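Local coordinates for mannan endo-1,4-beta-mannosidase (Bacillus subtilis, PDB 3CBW), which hydrolyses internal beta-1,4-mannosidic linkages of mannan, galactomannan and glucomannan, and so takes part in glucomannan breakdown, at residues I108-L113 with Y303-N308; P173-N178 with F273-P278; L248-Y251 with S257-G260. The protein carries 3 engineered substitutions. All coordinates share one frame; numbering follows the deposited sequence.

How the contacts relate
Contact 2 holds the two probable catalytic carboxylates of this TIM barrel, and the other two contacts adjoin it. The centre of contact 1 lies about 10 Å from that of contact 2, and that of contact 3 about 9 Å, while those of contacts 1 and 3 are about 16 Å apart. Strands 245-252, 271-278 and 301-306 are consecutive neighbours in the barrel sheet and tie the three together. Trp307 of contact 1 packs its CZ3 3.3 Å from CD of Glu275 in contact 2, and Tyr251 of contact 3 brings its OH to 2.6 Å from Glu275 OE1, a probable hydrogen bond. Contact 3 extends from this wall toward the outside of the barrel.

Contact 1 (I108-L113 with Y303-N308); sequences IPQISL and YFLAWN
Gln110 and Leu305 mark the closest backbone approach of 108-113 and 303-308, yet their CA atoms are still 9.2 Å apart. Strands 108-114 and 301-306 are not neighbours in the parallel sheet; strands 72-79 and 41-49 lie between them, so the two segments face each other through the barrel interior and meet by side chains, without a direct hydrogen bond. In both residues CG stands anti to the backbone N (chi1 -177° for Gln110, -176° for Leu305), which brings the two chains together at a slant. Leu305 CD2 lies over the flat amide of Gln110, 4.0 Å from OE1 and 4.1 Å from NE2, a loose apolar cover on one side of a polar group. On the side of Tyr303, a water joins the segments: it donates to Gln110 OE1 at 2.8 Å and accepts from Tyr303 OH at 2.7 Å, lying in the plane of the tyrosine ring beyond its hydroxyl edge. Toward the catalytic end, Ser112 OG sits near the plane of the Trp307 indole, 4.4 Å from CH2 at its edge; the hydroxyl itself is hydrogen-bonded to Asp76. Trp307, a probable substrate-binding residue, also stacks on Phe46. Gln110 OE1 receives a further hydrogen bond from Arg172 NE, so two donors grip this buried oxygen and should keep the amide from flipping. Inside the barrel, then, Gln110 OE1 is satisfied by the water and Arg172, and Ser112 OG by Asp76, with the Leu305 methyl filling in beside the amide.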
loop_
_atom_site.group_PDB
_atom_site.type_symbol
_atom_site.label_atom_id
_atom_site.label_comp_id
_atom_site.label_asym_id
_atom_site.label_seq_id
_atom_site.Cartn_x
_atom_site.Cartn_y
_atom_site.Cartn_z
ATOM N N ILE A 108 -2.283 -4.448 11.644
ATOM C CA ILE A 108 -1.647 -3.197 11.216
ATOM C C ILE A 108 -2.479 -2.595 10.081
ATOM O O ILE A 108 -2.864 -3.302 9.146
ATOM C CB ILE A 108 -0.198 -3.420 10.681
ATOM C CG1 ILE A 108 0.730 -4.062 11.712
ATOM C CG2 ILE A 108 0.419 -2.104 10.191
ATOM C CD1 ILE A 108 2.060 -4.536 11.101
ATOM N N PRO A 109 -2.788 -1.293 10.161
ATOM C CA PRO A 109 -3.524 -0.660 9.062
ATOM C C PRO A 109 -2.642 -0.242 7.891
ATOM O O PRO A 109 -1.454 0.051 8.056
ATOM C CB PRO A 109 -4.167 0.553 9.741
ATOM C CG PRO A 109 -3.168 0.936 10.795
ATOM C CD PRO A 109 -2.552 -0.362 11.286
ATOM N N GLN A 110 -3.269 -0.193 6.724
ATOM C CA GLN A 110 -2.631 0.245 5.487
ATOM C C GLN A 110 -3.567 1.214 4.793
ATOM O O GLN A 110 -4.770 0.961 4.693
ATOM C CB GLN A 110 -2.352 -0.953 4.573
ATOM C CG GLN A 110 -1.610 -0.636 3.269
ATOM C CD GLN A 110 -2.462 -0.535 1.997
ATOM O OE1 GLN A 110 -1.908 -0.659 0.902
ATOM N NE2 GLN A 110 -3.778 -0.319 2.115
ATOM N N ILE A 111 -3.014 2.312 4.290
ATOM C CA ILE A 111 -3.795 3.299 3.538
ATOM C C ILE A 111 -3.204 3.542 2.154
ATOM O O ILE A 111 -1.999 3.782 2.017
ATOM C CB ILE A 111 -3.899 4.639 4.327
ATOM C CG1 ILE A 111 -4.688 4.400 5.622
ATOM C CG2 ILE A 111 -4.545 5.739 3.480
ATOM C CD1 ILE A 111 -4.668 5.548 6.624
ATOM N N SER A 112 -4.071 3.456 1.144
ATOM C CA SER A 112 -3.756 3.874 -0.225
ATOM C C SER A 112 -4.668 5.023 -0.623
ATOM O O SER A 112 -5.571 5.387 0.122
ATOM C CB SER A 112 -3.913 2.710 -1.212
ATOM O OG SER A 112 -5.247 2.215 -1.234
ATOM N N LEU A 113 -4.407 5.597 -1.796
ATOM C CA LEU A 113 -5.132 6.785 -2.250
ATOM C C LEU A 113 -5.428 6.750 -3.740
ATOM O O LEU A 113 -4.525 6.937 -4.562
ATOM C CB LEU A 113 -4.311 8.045 -1.980
ATOM C CG LEU A 113 -3.868 8.320 -0.538
ATOM C CD1 LEU A 113 -2.764 9.355 -0.469
ATOM C CD2 LEU A 113 -5.053 8.746 0.312
ATOM N N TYR A 303 4.752 -9.392 3.391
ATOM C CA TYR A 303 3.300 -9.368 3.500
ATOM C C TYR A 303 2.666 -9.458 2.135
ATOM O O TYR A 303 3.314 -9.210 1.118
ATOM C CB TYR A 303 2.791 -8.140 4.270
ATOM C CG TYR A 303 2.674 -6.789 3.582
ATOM C CD1 TYR A 303 1.597 -6.495 2.744
ATOM C CD2 TYR A 303 3.544 -5.754 3.902
ATOM C CE1 TYR A 303 1.444 -5.217 2.179
ATOM C CE2 TYR A 303 3.393 -4.480 3.354
ATOM C CZ TYR A 303 2.344 -4.223 2.504
ATOM O OH TYR A 303 2.190 -2.954 1.984
ATOM N N PHE A 304 1.392 -9.846 2.120
ATOM C CA PHE A 304 0.551 -9.671 0.936
ATOM C C PHE A 304 -0.730 -8.960 1.336
ATOM O O PHE A 304 -1.168 -9.064 2.490
ATOM C CB PHE A 304 0.235 -11.011 0.254
ATOM C CG PHE A 304 -0.631 -11.938 1.072
ATOM C CD1 PHE A 304 -2.019 -11.824 1.045
ATOM C CD2 PHE A 304 -0.055 -12.923 1.858
ATOM C CE1 PHE A 304 -2.814 -12.676 1.802
ATOM C CE2 PHE A 304 -0.837 -13.783 2.619
ATOM C CZ PHE A 304 -2.218 -13.662 2.587
ATOM N N LEU A 305 -1.325 -8.239 0.384
ATOM C CA LEU A 305 -2.606 -7.579 0.617
ATOM C C LEU A 305 -3.529 -7.942 -0.527
ATOM O O LEU A 305 -3.395 -7.416 -1.634
ATOM C CB LEU A 305 -2.454 -6.049 0.721
ATOM C CG LEU A 305 -3.743 -5.286 1.054
ATOM C CD1 LEU A 305 -3.790 -4.959 2.516
ATOM C CD2 LEU A 305 -3.909 -4.005 0.222
ATOM N N ALA A 306 -4.408 -8.898 -0.279
ATOM C CA ALA A 306 -5.357 -9.310 -1.294
ATOM C C ALA A 306 -6.472 -8.294 -1.376
ATOM O O ALA A 306 -6.887 -7.729 -0.360
ATOM C CB ALA A 306 -5.900 -10.694 -0.987
ATOM N N TRP A 307 -6.962 -8.045 -2.582
ATOM C CA TRP A 307 -8.057 -7.091 -2.723
ATOM C C TRP A 307 -9.382 -7.704 -2.240
ATOM O O TRP A 307 -9.430 -8.863 -1.827
ATOM C CB TRP A 307 -8.138 -6.575 -4.160
ATOM C CG TRP A 307 -8.472 -5.109 -4.276
ATOM C CD1 TRP A 307 -9.591 -4.554 -4.855
ATOM C CD2 TRP A 307 -7.674 -4.006 -3.809
ATOM N NE1 TRP A 307 -9.531 -3.182 -4.771
ATOM C CE2 TRP A 307 -8.365 -2.817 -4.150
ATOM C CE3 TRP A 307 -6.446 -3.908 -3.137
ATOM C CZ2 TRP A 307 -7.867 -1.546 -3.845
ATOM C CZ3 TRP A 307 -5.962 -2.631 -2.819
ATOM C CH2 TRP A 307 -6.672 -1.473 -3.187
ATOM N N ASN A 308 -10.439 -6.903 -2.227
ATOM C CA ASN A 308 -11.745 -7.362 -1.739
ATOM C C ASN A 308 -12.628 -7.836 -2.894
ATOM O O ASN A 308 -12.116 -8.146 -3.976
ATOM C CB ASN A 308 -12.426 -6.272 -0.893
ATOM C CG ASN A 308 -12.743 -5.012 -1.685
ATOM O OD1 ASN A 308 -12.283 -4.819 -2.811
ATOM N ND2 ASN A 308 -13.542 -4.138 -1.088
HETATM O O HOH W 1 -0.059 -2.730 0.537
#

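Contact 2 (P173-N178 with F273-P278); sequences PLHEMN and FTEVGP
The probable catalytic centre of the family 26 glycosidase barrel is formed here, where the loop carrying His175 and Glu176, just after the fourth barrel strand (169-172), faces the C-terminal part of the seventh (271-278), which brings Glu275. This placement is the one known from clan GH-A enzymes, and by similarity Glu176 is the proton donor and Glu275 the nucleophile. Both glutamate chains run extended beyond CG and cross at about a right angle. Glu176 OE2 stands 3.6 Å from Glu275 OE1, with the carboxylate planes turned 59° apart, a close pairing of like groups. A water mediates between them, donating to Glu176 OE2 at 2.9 Å and to Glu275 OE1 at 2.7 Å. Glu275 OE2 lies oblique to the His175 ring, 3.6 Å from its CD2; the two side chains cross at about a right angle, their planes 41° apart. A second water spans this gap: it is hydrogen-bonded to His175 NE2 at 2.8 Å and donates to Glu275 OE2 at 2.7 Å. Beyond the two segments, Arg172 forms a salt bridge with Glu275 OE2, Tyr251 OH is hydrogen-bonded to Glu275 OE1, and Trp181 NE1 to Glu176 OE1. Replacing Glu275 by an alanine would probably leave Arg172 without this carboxylate mate, and Tyr251 OH and both waters each short of one hydrogen bond. With Tyr251 and one water on OE1, Arg172 and the other water on OE2, the Glu275 carboxylate is probably held in rotation as well as position, and the water-linked His175 fits its assigned part in positioning the nucleophile.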
loop_
_atom_site.group_PDB
_atom_site.type_symbol
_atom_site.label_atom_id
_atom_site.label_comp_id
_atom_site.label_asym_id
_atom_site.label_seq_id
_atom_site.Cartn_x
_atom_site.Cartn_y
_atom_site.Cartn_z
ATOM N N PRO A 173 1.211 5.668 -1.206
ATOM C CA PRO A 173 0.697 6.667 -2.142
ATOM C C PRO A 173 1.205 6.434 -3.567
ATOM O O PRO A 173 2.279 5.852 -3.764
ATOM C CB PRO A 173 1.302 7.956 -1.609
ATOM C CG PRO A 173 2.666 7.529 -1.108
ATOM C CD PRO A 173 2.441 6.136 -0.528
ATOM N N LEU A 174 0.449 6.909 -4.557
ATOM C CA LEU A 174 0.948 7.005 -5.937
ATOM C C LEU A 174 1.406 5.656 -6.475
ATOM O O LEU A 174 2.462 5.532 -7.102
ATOM C CB LEU A 174 2.077 8.031 -6.033
ATOM C CG LEU A 174 1.786 9.446 -5.542
ATOM C CD1 LEU A 174 3.064 10.254 -5.605
ATOM C CD2 LEU A 174 0.686 10.115 -6.350
ATOM N N HIS A 175 0.565 4.645 -6.267
ATOM C CA HIS A 175 0.891 3.274 -6.646
ATOM C C HIS A 175 0.696 3.028 -8.144
ATOM O O HIS A 175 0.038 3.810 -8.845
ATOM C CB HIS A 175 0.051 2.306 -5.811
ATOM C CG HIS A 175 -1.422 2.420 -6.032
ATOM N ND1 HIS A 175 -2.145 3.569 -5.766
ATOM C CD2 HIS A 175 -2.322 1.485 -6.422
ATOM C CE1 HIS A 175 -3.421 3.341 -6.034
ATOM N NE2 HIS A 175 -3.558 2.082 -6.415
ATOM N N GLU A 176 1.295 1.947 -8.635
ATOM C CA GLU A 176 1.128 1.523 -10.034
ATOM C C GLU A 176 1.481 2.625 -11.028
ATOM O O GLU A 176 0.842 2.780 -12.070
ATOM C CB GLU A 176 -0.278 0.970 -10.290
ATOM C CG GLU A 176 -0.566 -0.243 -9.416
ATOM C CD GLU A 176 -2.009 -0.720 -9.435
ATOM O OE1 GLU A 176 -2.808 -0.287 -10.297
ATOM O OE2 GLU A 176 -2.355 -1.543 -8.544
ATOM N N MET A 177 2.518 3.377 -10.689
ATOM C CA MET A 177 2.954 4.523 -11.466
ATOM C C MET A 177 3.569 4.148 -12.814
ATOM O O MET A 177 3.654 4.997 -13.703
ATOM C CB MET A 177 3.925 5.366 -10.638
ATOM C CG MET A 177 5.363 4.821 -10.516
ATOM S SD MET A 177 5.684 3.140 -9.760
ATOM C CE MET A 177 5.081 3.407 -8.036
ATOM N N ASN A 178 4.017 2.898 -12.954
ATOM C CA ASN A 178 4.506 2.402 -14.240
ATOM C C ASN A 178 3.369 1.910 -15.128
ATOM O O ASN A 178 3.602 1.547 -16.282
ATOM C CB ASN A 178 5.579 1.316 -14.057
ATOM C CG ASN A 178 5.079 0.120 -13.276
ATOM O OD1 ASN A 178 4.224 0.253 -12.404
ATOM N ND2 ASN A 178 5.659 -1.049 -13.537
ATOM N N PHE A 273 4.075 -8.062 -1.462
ATOM C CA PHE A 273 3.042 -8.041 -2.498
ATOM C C PHE A 273 1.939 -7.100 -2.046
ATOM O O PHE A 273 1.049 -7.461 -1.272
ATOM C CB PHE A 273 2.520 -9.451 -2.794
ATOM C CG PHE A 273 3.448 -10.230 -3.683
ATOM C CD1 PHE A 273 3.588 -9.868 -5.020
ATOM C CD2 PHE A 273 4.234 -11.251 -3.191
ATOM C CE1 PHE A 273 4.472 -10.530 -5.855
ATOM C CE2 PHE A 273 5.117 -11.934 -4.036
ATOM C CZ PHE A 273 5.238 -11.555 -5.363
ATOM N N THR A 274 2.077 -5.851 -2.470
ATOM C CA THR A 274 1.320 -4.745 -1.916
ATOM C C THR A 274 -0.139 -4.719 -2.365
ATOM O O THR A 274 -0.957 -4.071 -1.719
ATOM C CB THR A 274 2.048 -3.432 -2.213
ATOM O OG1 THR A 274 2.470 -3.428 -3.579
ATOM C CG2 THR A 274 3.278 -3.307 -1.329
ATOM N N GLU A 275 -0.447 -5.411 -3.463
ATOM C CA GLU A 275 -1.813 -5.782 -3.882
ATOM C C GLU A 275 -1.706 -7.115 -4.571
ATOM O O GLU A 275 -0.729 -7.387 -5.283
ATOM C CB GLU A 275 -2.417 -4.825 -4.896
ATOM C CG GLU A 275 -2.808 -3.519 -4.334
ATOM C CD GLU A 275 -3.737 -2.695 -5.239
ATOM O OE1 GLU A 275 -4.448 -3.227 -6.119
ATOM O OE2 GLU A 275 -3.755 -1.483 -5.063
ATOM N N VAL A 276 -2.693 -7.971 -4.370
ATOM C CA VAL A 276 -2.746 -9.238 -5.098
ATOM C C VAL A 276 -4.187 -9.584 -5.412
ATOM O O VAL A 276 -5.097 -9.291 -4.639
ATOM C CB VAL A 276 -2.040 -10.420 -4.336
ATOM C CG1 VAL A 276 -2.599 -10.632 -2.979
ATOM C CG2 VAL A 276 -2.144 -11.736 -5.107
ATOM N N GLY A 277 -4.387 -10.205 -6.561
ATOM C CA GLY A 277 -5.645 -10.865 -6.834
ATOM C C GLY A 277 -5.642 -11.505 -8.196
ATOM O O GLY A 277 -4.702 -11.341 -8.982
ATOM N N PRO A 278 -6.709 -12.255 -8.492
ATOM C CA PRO A 278 -6.878 -12.836 -9.810
ATOM C C PRO A 278 -6.990 -11.782 -10.903
ATOM O O PRO A 278 -7.644 -10.749 -10.721
ATOM C CB PRO A 278 -8.185 -13.633 -9.688
ATOM C CG PRO A 278 -8.843 -13.165 -8.466
ATOM C CD PRO A 278 -7.790 -12.621 -7.562
HETATM O O HOH W 2 -5.405 -0.016 -6.546
HETATM O O HOH W 3 -5.202 -2.100 -8.486
#

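Contact 3 (L248-Y251 with S257-G260); sequences LDAY and SING
The flat group that Leu248 meets is the peptide joining Asn259 to Gly260. CD1 of the leucine stands out of the peptide plane at a slant and comes within 3.4 Å of Asn259 O, while its CD2 approaches the same oxygen at 3.9 Å, so the carbonyl is covered by the forked end of the side chain. CD1 also packs 3.9 Å from Gly260 C. Next to this, Ile258 turns both its branches inward: CG2, anti to the backbone N, touches Leu248 CD1 at 3.9 Å and Ala250 CB at 4.1 Å, and Ile258 CD1 reaches Ala250 CB, also at 4.1 Å. Phe273 of the adjoining strand adds to this patch, touching both Ala250 and Ile258. Gly260 occupies the N-cap position of helix 261-265. A beta carbon there would fall 3.0 Å from Leu248 CD2, a clash, and would also press on the preceding carbonyl at this backbone conformation (phi 128°). The contact therefore joins barrel strand 245-252 to the loop that leads from it into the next helix, on the outward side of the strand. Tyr251 and Asp249 point the other way and face the probable active site; there Asp249 forms a salt bridge with Arg172. The two segments meet mainly by van der Waals packing, which implies that close fit seats the loop on the strand, helped from outside by the hydrogen bond of Ile258 N with Tyr298 OH.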
loop_
_atom_site.group_PDB
_atom_site.type_symbol
_atom_site.label_atom_id
_atom_site.label_comp_id
_atom_site.label_asym_id
_atom_site.label_seq_id
_atom_site.Cartn_x
_atom_site.Cartn_y
_atom_site.Cartn_z
ATOM N N LEU A 248 5.167 -5.098 -5.130
ATOM C CA LEU A 248 4.447 -5.227 -6.388
ATOM C C LEU A 248 2.960 -5.325 -6.176
ATOM O O LEU A 248 2.502 -6.102 -5.335
ATOM C CB LEU A 248 4.901 -6.485 -7.132
ATOM C CG LEU A 248 6.338 -6.454 -7.645
ATOM C CD1 LEU A 248 6.781 -7.824 -8.103
ATOM C CD2 LEU A 248 6.501 -5.446 -8.787
ATOM N N ASP A 249 2.223 -4.544 -6.960
ATOM C CA ASP A 249 0.806 -4.781 -7.181
ATOM C C ASP A 249 0.699 -5.802 -8.318
ATOM O O ASP A 249 1.099 -5.524 -9.447
ATOM C CB ASP A 249 0.097 -3.488 -7.566
ATOM C CG ASP A 249 -0.089 -2.529 -6.387
ATOM O OD1 ASP A 249 0.562 -2.699 -5.337
ATOM O OD2 ASP A 249 -0.921 -1.599 -6.517
ATOM N N ALA A 250 0.181 -6.986 -8.003
ATOM C CA ALA A 250 0.251 -8.150 -8.895
ATOM C C ALA A 250 -1.126 -8.773 -9.067
ATOM O O ALA A 250 -1.674 -9.344 -8.124
ATOM C CB ALA A 250 1.242 -9.192 -8.344
ATOM N N TYR A 251 -1.677 -8.627 -10.263
ATOM C CA TYR A 251 -2.917 -9.305 -10.627
ATOM C C TYR A 251 -2.569 -10.272 -11.735
ATOM O O TYR A 251 -2.028 -9.882 -12.753
ATOM C CB TYR A 251 -4.001 -8.308 -11.049
ATOM C CG TYR A 251 -4.494 -7.506 -9.870
ATOM C CD1 TYR A 251 -5.605 -7.920 -9.131
ATOM C CD2 TYR A 251 -3.804 -6.366 -9.445
ATOM C CE1 TYR A 251 -6.038 -7.198 -8.013
ATOM C CE2 TYR A 251 -4.231 -5.636 -8.327
ATOM C CZ TYR A 251 -5.344 -6.062 -7.622
ATOM O OH TYR A 251 -5.782 -5.372 -6.520
ATOM N N SER A 257 5.123 -16.556 -12.215
ATOM C CA SER A 257 5.689 -15.782 -13.317
ATOM C C SER A 257 5.662 -14.282 -13.075
ATOM O O SER A 257 5.821 -13.499 -14.011
ATOM C CB SER A 257 4.949 -16.108 -14.612
ATOM O OG SER A 257 5.302 -17.406 -15.043
ATOM N N ILE A 258 5.469 -13.880 -11.826
ATOM C CA ILE A 258 5.399 -12.457 -11.517
ATOM C C ILE A 258 6.779 -11.840 -11.680
ATOM O O ILE A 258 7.759 -12.343 -11.134
ATOM C CB ILE A 258 4.844 -12.203 -10.105
ATOM C CG1 ILE A 258 3.463 -12.852 -9.945
ATOM C CG2 ILE A 258 4.747 -10.702 -9.851
ATOM C CD1 ILE A 258 2.972 -12.952 -8.499
ATOM N N ASN A 259 6.844 -10.777 -12.475
ATOM C CA ASN A 259 8.087 -10.080 -12.758
ATOM C C ASN A 259 8.306 -8.934 -11.780
ATOM O O ASN A 259 7.368 -8.196 -11.468
ATOM C CB ASN A 259 8.013 -9.554 -14.200
ATOM C CG ASN A 259 9.258 -8.817 -14.641
ATOM O OD1 ASN A 259 9.492 -7.673 -14.246
ATOM N ND2 ASN A 259 10.048 -9.452 -15.507
ATOM N N GLY A 260 9.536 -8.792 -11.292
ATOM C CA GLY A 260 9.916 -7.585 -10.555
ATOM C C GLY A 260 10.541 -7.807 -9.195
ATOM O O GLY A 260 11.126 -6.891 -8.617
#